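Local atomic coordinates of nitrogenase molybdenum-iron protein beta chain (PDB entry 4WES), a protein that works with the alpha chain in the molybdenum-iron component of nitrogenase, holding an [8Fe-7S] cluster shared between them, to reduce dinitrogen to ammonium. Residues H41-Q46 with S82-A87; G144-G149 with L318-E323; P176-P181 with F409-M414. One frame throughout, in Å; residues are numbered along the deposited sequence. Where two conformers were deposited one is given.

Contact 1 (H41-Q46 with S82-A87); sequences HSHGSQ and SNIKTA. With CLF (Fe(8)-S(7) cluster), chain H.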
loop_
_atom_site.group_PDB
_atom_site.type_symbol
_atom_site.label_atom_id
_atom_site.label_comp_id
_atom_site.label_asym_id
_atom_site.label_seq_id
_atom_site.Cartn_x
_atom_site.Cartn_y
_atom_site.Cartn_z
ATOM N N HIS B 41 10.166 -29.575 18.415
ATOM C CA HIS B 41 11.081 -29.669 19.539
ATOM C C HIS B 41 12.476 -29.321 19.117
ATOM O O HIS B 41 13.021 -29.904 18.176
ATOM C CB HIS B 41 11.094 -31.080 20.129
ATOM C CG HIS B 41 11.945 -31.191 21.340
ATOM N ND1 HIS B 41 11.537 -30.745 22.574
ATOM C CD2 HIS B 41 13.238 -31.587 21.476
ATOM C CE1 HIS B 41 12.530 -30.905 23.423
ATOM N NE2 HIS B 41 13.568 -31.419 22.791
ATOM N N SER B 42 13.052 -28.329 19.806
ATOM C CA SER B 42 14.404 -27.858 19.537
ATOM C C SER B 42 15.388 -28.528 20.475
ATOM O O SER B 42 15.401 -28.283 21.683
ATOM C CB SER B 42 14.420 -26.358 19.748
ATOM O OG SER B 42 15.718 -25.820 19.520
ATOM N N HIS B 43 16.211 -29.427 19.926
ATOM C CA HIS B 43 17.147 -30.165 20.745
ATOM C C HIS B 43 18.489 -29.403 20.829
ATOM O O HIS B 43 19.372 -29.542 19.986
ATOM C CB HIS B 43 17.334 -31.581 20.164
ATOM C CG HIS B 43 18.245 -32.439 20.964
ATOM N ND1 HIS B 43 17.949 -32.844 22.248
ATOM C CD2 HIS B 43 19.428 -33.003 20.643
ATOM C CE1 HIS B 43 18.924 -33.616 22.680
ATOM N NE2 HIS B 43 19.831 -33.738 21.724
ATOM N N GLY B 44 18.598 -28.565 21.833
ATOM C CA GLY B 44 19.751 -27.717 22.037
ATOM C C GLY B 44 19.568 -26.882 23.288
ATOM O O GLY B 44 18.725 -27.152 24.120
ATOM N N SER B 45 20.379 -25.826 23.397
ATOM C CA SER B 45 20.167 -24.835 24.424
ATOM C C SER B 45 18.930 -24.013 24.072
ATOM O O SER B 45 18.622 -23.789 22.893
ATOM C CB SER B 45 21.427 -23.947 24.556
ATOM O OG SER B 45 21.175 -22.820 25.366
ATOM N N GLN B 46 18.180 -23.622 25.098
ATOM C CA GLN B 46 16.863 -23.007 24.932
ATOM C C GLN B 46 16.871 -21.651 24.288
ATOM O O GLN B 46 15.824 -21.196 23.820
ATOM C CB GLN B 46 16.133 -22.931 26.284
ATOM C CG GLN B 46 16.770 -21.915 27.240
ATOM C CD GLN B 46 16.663 -22.258 28.686
ATOM O OE1 GLN B 46 15.902 -23.162 29.094
ATOM N NE2 GLN B 46 17.375 -21.499 29.507
ATOM N N SER B 82 19.818 -37.423 27.996
ATOM C CA SER B 82 18.958 -37.366 29.194
ATOM C C SER B 82 17.930 -36.248 29.043
ATOM O O SER B 82 16.764 -36.412 29.416
ATOM C CB SER B 82 19.758 -37.164 30.472
ATOM O OG SER B 82 20.494 -35.948 30.394
ATOM N N ASN B 83 18.363 -35.117 28.495
ATOM C CA ASN B 83 17.464 -33.981 28.343
ATOM C C ASN B 83 16.269 -34.287 27.447
ATOM O O ASN B 83 15.150 -33.935 27.788
ATOM C CB ASN B 83 18.170 -32.777 27.734
ATOM C CG ASN B 83 19.305 -32.294 28.559
ATOM O OD1 ASN B 83 20.285 -33.061 28.715
ATOM N ND2 ASN B 83 19.250 -31.039 29.059
ATOM N N ILE B 84 16.517 -34.907 26.291
ATOM C CA ILE B 84 15.422 -35.135 25.388
ATOM C C ILE B 84 14.489 -36.227 25.930
ATOM O O ILE B 84 13.300 -36.158 25.728
ATOM C CB ILE B 84 15.869 -35.403 23.947
ATOM C CG1 ILE B 84 14.671 -35.237 23.001
ATOM C CG2 ILE B 84 16.515 -36.779 23.784
ATOM C CD1 ILE B 84 15.037 -35.226 21.551
ATOM N N LYS B 85 15.036 -37.205 26.649
ATOM C CA LYS B 85 14.196 -38.239 27.261
ATOM C C LYS B 85 13.271 -37.647 28.321
ATOM O O LYS B 85 12.085 -37.946 28.395
ATOM C CB LYS B 85 15.080 -39.340 27.835
ATOM C CG LYS B 85 15.771 -40.136 26.758
ATOM C CD LYS B 85 16.770 -41.083 27.407
ATOM C CE LYS B 85 17.705 -41.662 26.392
ATOM N NZ LYS B 85 18.632 -42.587 27.097
ATOM N N THR B 86 13.805 -36.745 29.129
ATOM C CA THR B 86 12.993 -36.019 30.100
ATOM C C THR B 86 11.985 -35.131 29.402
ATOM O O THR B 86 10.815 -35.077 29.795
ATOM C CB THR B 86 13.876 -35.150 31.006
ATOM O OG1 THR B 86 14.727 -36.034 31.760
ATOM C CG2 THR B 86 13.080 -34.265 31.921
ATOM N N ALA B 87 12.418 -34.444 28.354
ATOM C CA ALA B 87 11.496 -33.571 27.637
ATOM C C ALA B 87 10.275 -34.295 27.110
ATOM O O ALA B 87 9.157 -33.839 27.294
ATOM C CB ALA B 87 12.197 -32.880 26.477
HETATM FE FE1 CLF H . 23.367 -21.092 21.473
HETATM FE FE2 CLF H . 21.097 -20.581 20.565
HETATM FE FE3 CLF H . 22.075 -18.841 22.476
HETATM FE FE4 CLF H . 23.087 -18.968 19.964
HETATM S S1 CLF H . 23.011 -21.199 19.117
HETATM S S2A CLF H . 21.436 -21.050 22.784
HETATM S S4A CLF H . 20.996 -18.276 20.545
HETATM S S3A CLF H . 24.333 -19.016 21.913
HETATM FE FE5 CLF H . 22.564 -18.901 16.555
HETATM FE FE6 CLF H . 23.218 -22.369 15.763
HETATM FE FE7 CLF H . 21.053 -20.761 15.226
HETATM FE FE8 CLF H . 21.044 -21.437 17.830
HETATM S S2B CLF H . 23.271 -20.231 14.935
HETATM S S3B CLF H . 20.993 -22.907 16.095
HETATM S S4B CLF H . 20.364 -19.400 16.959
#
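The short strand segment 41-43, with H41 and H43, runs nearly antiparallel to helix segment 82-87, with I84 and A87, at 162° between their directions and with the axes 10.1 Å apart at their closest. H41 and H43, two positions apart on an extended chain, send their imidazoles to the same side, and the branched I84 meets both. H43 lies across I84 at about a right angle, with ND1 3.7 Å from I84 CB and CE1 nearly as close, while I84 CD1 lies 3.8 Å from H43 ND1. The stem of I84 runs anti to the backbone N (chi1 -164°), which lays CG1 and CD1 against the two imidazoles; CG1 comes within 4.0 Å of H41 NE2. One helical turn further on, the small A87 allows the H41 ring to come close to the helix, CE1 to CB at 3.7 Å. The contact is van der Waals packing on alkyl carbons; the ring nitrogens find partners elsewhere: H41 ND1 with S67, H41 NE2 and H43 ND1 both with S69 OG, and H43 NE2 with D113. Histidine suits these buried places, offering carbon surface to the helix and nitrogens to polar neighbours. Beyond the strand the chain turns to S45, whose OG is 3.1 Å from sulfur S2A of the Fe(8)-S(7) cluster. Strand 38-43 lies between strands 67-68 and 99-104, with helix 81-95 packed against it on the path from one to the other. This is the layered alpha/beta arrangement of a Rossmann-like domain, with the cluster at the carboxyl end of the strand.

Contact 2 (G144-G149 with L318-E323); sequences GSHVTG and LGDPDE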
loop_
_atom_site.group_PDB
_atom_site.type_symbol
_atom_site.label_atom_id
_atom_site.label_comp_id
_atom_site.label_asym_id
_atom_site.label_seq_id
_atom_site.Cartn_x
_atom_site.Cartn_y
_atom_site.Cartn_z
ATOM N N GLY B 144 24.194 -24.051 5.433
ATOM C CA GLY B 144 23.004 -23.549 4.745
ATOM C C GLY B 144 22.332 -22.427 5.480
ATOM O O GLY B 144 23.002 -21.540 6.023
ATOM N N SER B 145 21.007 -22.439 5.460
ATOM C CA SER B 145 20.177 -21.411 6.047
ATOM C C SER B 145 18.890 -22.043 6.549
ATOM O O SER B 145 18.691 -23.249 6.511
ATOM C CB SER B 145 19.835 -20.331 5.033
ATOM O OG SER B 145 18.912 -20.865 4.069
ATOM N N HIS B 146 17.979 -21.178 7.000
ATOM C CA HIS B 146 16.637 -21.605 7.373
ATOM C C HIS B 146 15.948 -22.356 6.236
ATOM O O HIS B 146 15.107 -23.243 6.503
ATOM C CB HIS B 146 15.818 -20.382 7.811
ATOM C CG HIS B 146 15.660 -19.359 6.749
ATOM N ND1 HIS B 146 16.683 -18.524 6.354
ATOM C CD2 HIS B 146 14.595 -19.069 5.965
ATOM C CE1 HIS B 146 16.243 -17.776 5.364
ATOM N NE2 HIS B 146 14.977 -18.074 5.122
ATOM N N VAL B 147 16.261 -22.064 4.976
ATOM C CA VAL B 147 15.676 -22.807 3.865
ATOM C C VAL B 147 16.112 -24.273 3.943
ATOM O O VAL B 147 15.311 -25.207 3.754
ATOM C CB VAL B 147 16.089 -22.179 2.534
ATOM C CG1 VAL B 147 15.656 -23.045 1.355
ATOM C CG2 VAL B 147 15.512 -20.739 2.433
ATOM N N THR B 148 17.391 -24.493 4.206
ATOM C CA THR B 148 17.934 -25.842 4.344
ATOM C C THR B 148 17.286 -26.556 5.507
ATOM O O THR B 148 17.042 -27.774 5.454
ATOM C CB THR B 148 19.448 -25.752 4.557
ATOM O OG1 THR B 148 20.002 -24.649 3.838
ATOM C CG2 THR B 148 20.126 -27.037 4.155
ATOM N N GLY B 149 17.000 -25.845 6.591
ATOM C CA GLY B 149 16.330 -26.423 7.735
ATOM C C GLY B 149 14.933 -26.928 7.403
ATOM O O GLY B 149 14.531 -28.036 7.816
ATOM N N LEU B 318 16.470 -8.951 -2.463
ATOM C CA LEU B 318 17.184 -9.833 -1.560
ATOM C C LEU B 318 16.207 -10.795 -0.952
ATOM O O LEU B 318 15.132 -10.391 -0.506
ATOM C CB LEU B 318 17.854 -9.116 -0.354
ATOM C CG LEU B 318 18.888 -8.067 -0.678
ATOM C CD1 LEU B 318 18.239 -6.699 -0.771
ATOM C CD2 LEU B 318 20.014 -8.124 0.373
ATOM N N GLY B 319 16.598 -12.062 -0.831
ATOM C CA GLY B 319 15.777 -13.041 -0.127
ATOM C C GLY B 319 16.219 -14.452 -0.341
ATOM O O GLY B 319 17.404 -14.722 -0.568
ATOM N N ASP B 320 15.272 -15.362 -0.219
ATOM C CA ASP B 320 15.556 -16.775 -0.248
ATOM C C ASP B 320 15.571 -17.262 -1.703
ATOM O O ASP B 320 14.911 -16.702 -2.584
ATOM C CB ASP B 320 14.512 -17.504 0.601
ATOM C CG ASP B 320 14.585 -17.142 2.042
ATOM O OD1 ASP B 320 15.666 -16.707 2.510
ATOM O OD2 ASP B 320 13.571 -17.322 2.765
ATOM N N PRO B 321 16.341 -18.331 -2.002
ATOM C CA PRO B 321 16.668 -18.560 -3.407
ATOM C C PRO B 321 15.481 -18.923 -4.271
ATOM O O PRO B 321 15.355 -18.426 -5.401
ATOM C CB PRO B 321 17.703 -19.695 -3.380
ATOM C CG PRO B 321 18.159 -19.823 -2.005
ATOM C CD PRO B 321 17.185 -19.114 -1.093
ATOM N N ASP B 322 14.596 -19.820 -3.803
ATOM C CA ASP B 322 13.503 -20.253 -4.666
ATOM C C ASP B 322 12.605 -19.069 -5.051
ATOM O O ASP B 322 12.251 -18.882 -6.216
ATOM C CB ASP B 322 12.656 -21.342 -4.002
ATOM C CG ASP B 322 13.437 -22.616 -3.650
ATOM O OD1 ASP B 322 14.287 -23.035 -4.465
ATOM O OD2 ASP B 322 13.159 -23.171 -2.551
ATOM N N GLU B 323 12.212 -18.295 -4.038
ATOM C CA GLU B 323 11.321 -17.160 -4.250
ATOM C C GLU B 323 11.967 -16.064 -5.081
ATOM O O GLU B 323 11.313 -15.441 -5.920
ATOM C CB GLU B 323 10.870 -16.579 -2.857
ATOM C CG GLU B 323 11.996 -15.918 -2.036
ATOM C CD GLU B 323 11.680 -15.392 -0.596
ATOM O OE1 GLU B 323 10.509 -15.705 -0.173
ATOM O OE2 GLU B 323 12.576 -14.564 0.023
#
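A histidine-carboxylate hydrogen bond, from H146 to D320, joins the amino-terminal ends of helices 146-161 and 321-333. The NE2-H of H146 reaches D320 OD2 at 2.8 Å with an angle of 159°. The acceptor lies close to the ring plane, whereas the nitrogen meets the syn side of OD2 and stands 33° out of the carboxylate plane, and the planes of the two flat groups are turned well apart. The ring enters from its helix start with CG between the backbone N and the carbonyl carbon, and its ND1 accepts a hydrogen bond from the backbone N of T22. Held through both nitrogens, the imidazole has its rotation fixed, and T22 precedes C23, a ligand of the [8Fe-7S] cluster, which is consistent with a second-shell role for H146. In the V147 conformer given, one of two deposited, CG2 lies 3.7 Å from D320 CG and also packs on the ring of P321. Both helix starts are shaped by side chains. S145 and T148 form a capping box: V147 N donates to S145 OG at 3.0 Å, and S145 N to T148 OG1 at 2.9 Å. D320 also occupies an N-cap position, but its carboxylate is turned to the histidine; its own N-H is taken instead by E323 OE2 at 2.8 Å, almost straight at 177°. G319, having no side chain, lets that glutamate oxygen approach. Proline suits the first turn at P321, where no amide hydrogen is needed. The turn follows strand 314-318, the middle strand of its parallel sheet, and E323 OE1 forms a salt bridge with K424.

Contact 3 (P176-P181 with F409-M414); sequences PGFVGP and FGFPIM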
loop_
_atom_site.group_PDB
_atom_site.type_symbol
_atom_site.label_atom_id
_atom_site.label_comp_id
_atom_site.label_asym_id
_atom_site.label_seq_id
_atom_site.Cartn_x
_atom_site.Cartn_y
_atom_site.Cartn_z
ATOM N N PRO B 176 5.336 -27.506 -1.063
ATOM C CA PRO B 176 5.172 -26.148 -1.560
ATOM C C PRO B 176 6.392 -25.246 -1.363
ATOM O O PRO B 176 6.359 -24.086 -1.750
ATOM C CB PRO B 176 3.986 -25.643 -0.759
ATOM C CG PRO B 176 4.155 -26.317 0.561
ATOM C CD PRO B 176 4.600 -27.721 0.196
ATOM N N GLY B 177 7.412 -25.753 -0.690
ATOM C CA GLY B 177 8.567 -24.982 -0.353
ATOM C C GLY B 177 8.357 -24.064 0.845
ATOM O O GLY B 177 7.345 -24.123 1.544
ATOM N N PHE B 178 9.370 -23.221 1.090
ATOM C CA PHE B 178 9.351 -22.295 2.216
ATOM C C PHE B 178 8.585 -21.053 1.801
ATOM O O PHE B 178 9.150 -19.994 1.524
ATOM C CB PHE B 178 10.771 -22.016 2.705
ATOM C CG PHE B 178 10.815 -21.146 3.917
ATOM C CD1 PHE B 178 10.365 -21.596 5.120
ATOM C CD2 PHE B 178 11.259 -19.799 3.849
ATOM C CE1 PHE B 178 10.382 -20.760 6.267
ATOM C CE2 PHE B 178 11.262 -19.014 4.972
ATOM C CZ PHE B 178 10.821 -19.504 6.175
ATOM N N VAL B 179 7.272 -21.208 1.750
ATOM C CA VAL B 179 6.335 -20.187 1.370
ATOM C C VAL B 179 5.361 -20.015 2.509
ATOM O O VAL B 179 5.251 -20.890 3.368
ATOM C CB VAL B 179 5.614 -20.471 0.036
ATOM C CG1 VAL B 179 6.633 -20.621 -1.093
ATOM C CG2 VAL B 179 4.752 -21.718 0.120
ATOM N N GLY B 180 4.616 -18.925 2.517
ATOM C CA GLY B 180 3.702 -18.654 3.604
ATOM C C GLY B 180 2.394 -19.408 3.507
ATOM O O GLY B 180 2.047 -19.957 2.456
ATOM N N PRO B 181 1.620 -19.402 4.583
ATOM C CA PRO B 181 0.311 -20.075 4.582
ATOM C C PRO B 181 -0.612 -19.555 3.498
ATOM O O PRO B 181 -1.407 -20.336 2.966
ATOM C CB PRO B 181 -0.206 -19.849 6.007
ATOM C CG PRO B 181 0.569 -18.675 6.531
ATOM C CD PRO B 181 1.914 -18.765 5.881
ATOM N N PHE B 409 8.616 -8.469 1.172
ATOM C CA PHE B 409 8.475 -9.770 0.509
ATOM C C PHE B 409 9.333 -10.774 1.243
ATOM O O PHE B 409 10.424 -10.435 1.713
ATOM C CB PHE B 409 8.955 -9.590 -0.939
ATOM C CG PHE B 409 8.907 -10.823 -1.798
ATOM C CD1 PHE B 409 7.813 -11.076 -2.578
ATOM C CD2 PHE B 409 9.972 -11.673 -1.847
ATOM C CE1 PHE B 409 7.779 -12.205 -3.401
ATOM C CE2 PHE B 409 9.952 -12.792 -2.663
ATOM C CZ PHE B 409 8.858 -13.064 -3.433
ATOM N N GLY B 410 8.865 -12.003 1.370
ATOM C CA GLY B 410 9.671 -13.064 1.958
ATOM C C GLY B 410 9.603 -13.087 3.461
ATOM O O GLY B 410 8.531 -12.989 4.046
ATOM N N PHE B 411 10.756 -13.276 4.107
ATOM C CA PHE B 411 10.796 -13.645 5.520
ATOM C C PHE B 411 12.046 -13.096 6.191
ATOM O O PHE B 411 13.131 -13.270 5.631
ATOM C CB PHE B 411 10.805 -15.186 5.635
ATOM C CG PHE B 411 10.967 -15.700 7.047
ATOM C CD1 PHE B 411 9.911 -15.757 7.898
ATOM C CD2 PHE B 411 12.178 -16.163 7.484
ATOM C CE1 PHE B 411 10.072 -16.221 9.201
ATOM C CE2 PHE B 411 12.358 -16.638 8.745
ATOM C CZ PHE B 411 11.315 -16.643 9.619
ATOM N N PRO B 412 11.920 -12.541 7.391
ATOM C CA PRO B 412 10.673 -12.206 8.084
ATOM C C PRO B 412 10.176 -10.803 7.743
ATOM O O PRO B 412 10.973 -9.882 7.556
ATOM C CB PRO B 412 11.077 -12.298 9.561
ATOM C CG PRO B 412 12.481 -11.903 9.574
ATOM C CD PRO B 412 13.094 -12.311 8.258
ATOM N N ILE B 413 8.845 -10.678 7.693
ATOM C CA ILE B 413 8.165 -9.393 7.576
ATOM C C ILE B 413 7.496 -9.192 8.926
ATOM O O ILE B 413 6.529 -9.892 9.246
ATOM C CB ILE B 413 7.137 -9.372 6.433
ATOM C CG1 ILE B 413 7.801 -9.679 5.078
ATOM C CG2 ILE B 413 6.438 -8.044 6.418
ATOM C CD1 ILE B 413 6.783 -9.930 3.987
ATOM N N MET B 414 8.029 -8.256 9.717
ATOM C CA MET B 414 7.697 -8.161 11.146
ATOM C C MET B 414 7.064 -6.816 11.497
ATOM O O MET B 414 6.869 -6.564 12.686
ATOM C CB MET B 414 8.946 -8.358 12.007
ATOM C CG MET B 414 9.584 -9.717 11.761
ATOM S SD MET B 414 11.017 -10.062 12.773
ATOM C CE MET B 414 12.228 -8.934 12.092
#
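A T-shaped aromatic pair, F178 with F411, bridges two loops that leave the carboxyl ends of strands from different parallel sheets. The ring planes stand at 90° and the centroids are 5.3 Å apart, with the edge of F178 directed at the face of F411. Phenylalanine suits both places, offering a C-H edge from F178 and a pi face from F411. The far rim of F178 does the touching: CZ lies 3.8 Å from F411 CD2, and CE2 lies 3.9 Å from F411 CB. The approach is therefore off-centre, over the part of the F411 ring nearest its CB. Cis-proline P412 packs its CB 4.0 Å above the opposite face of F411. Each phenylalanine has CG anti to its own backbone N (chi1 -176° in F178, 175° in F411), and the two side chains extend until they cross at about a right angle. Loop 176-181 follows strand 172-175, and loop 409-414 follows strand 406-408; the pair thus spans the junction between two Rossmann-like units. F178 is the centre of an inverse gamma turn, and G177 before it takes a positive phi that glycine adopts easily. G410 likewise bends the backbone just ahead of F411, in a conformation where a side chain would meet the preceding carbonyl. Y30 adds a second edge-to-face partner for F178, while the ring of H59 meets F411.

In the fold
Contacts 2 and 3 form one continuous patch, their centres about 10 Å apart. F178 CE2 lies 3.5 Å from H146 CD2 and F178 CD2 lies 3.6 Å from D320 OD2, so the phenylalanine packs beside the histidine-carboxylate pair; E323 OE1 likewise approaches G410 CA at 3.5 Å. Their four segments alternate along the chain, so both contacts join its earlier part to its later part. Contact 1 closes earlier in sequence and stands apart, its centre about 26 Å from that of contact 2 and 27 Å from that of contact 3. The [8Fe-7S] cluster relates them: S45 touches it directly, whereas the side chains of H146 and F411 lie about 9 and 12 Å from it.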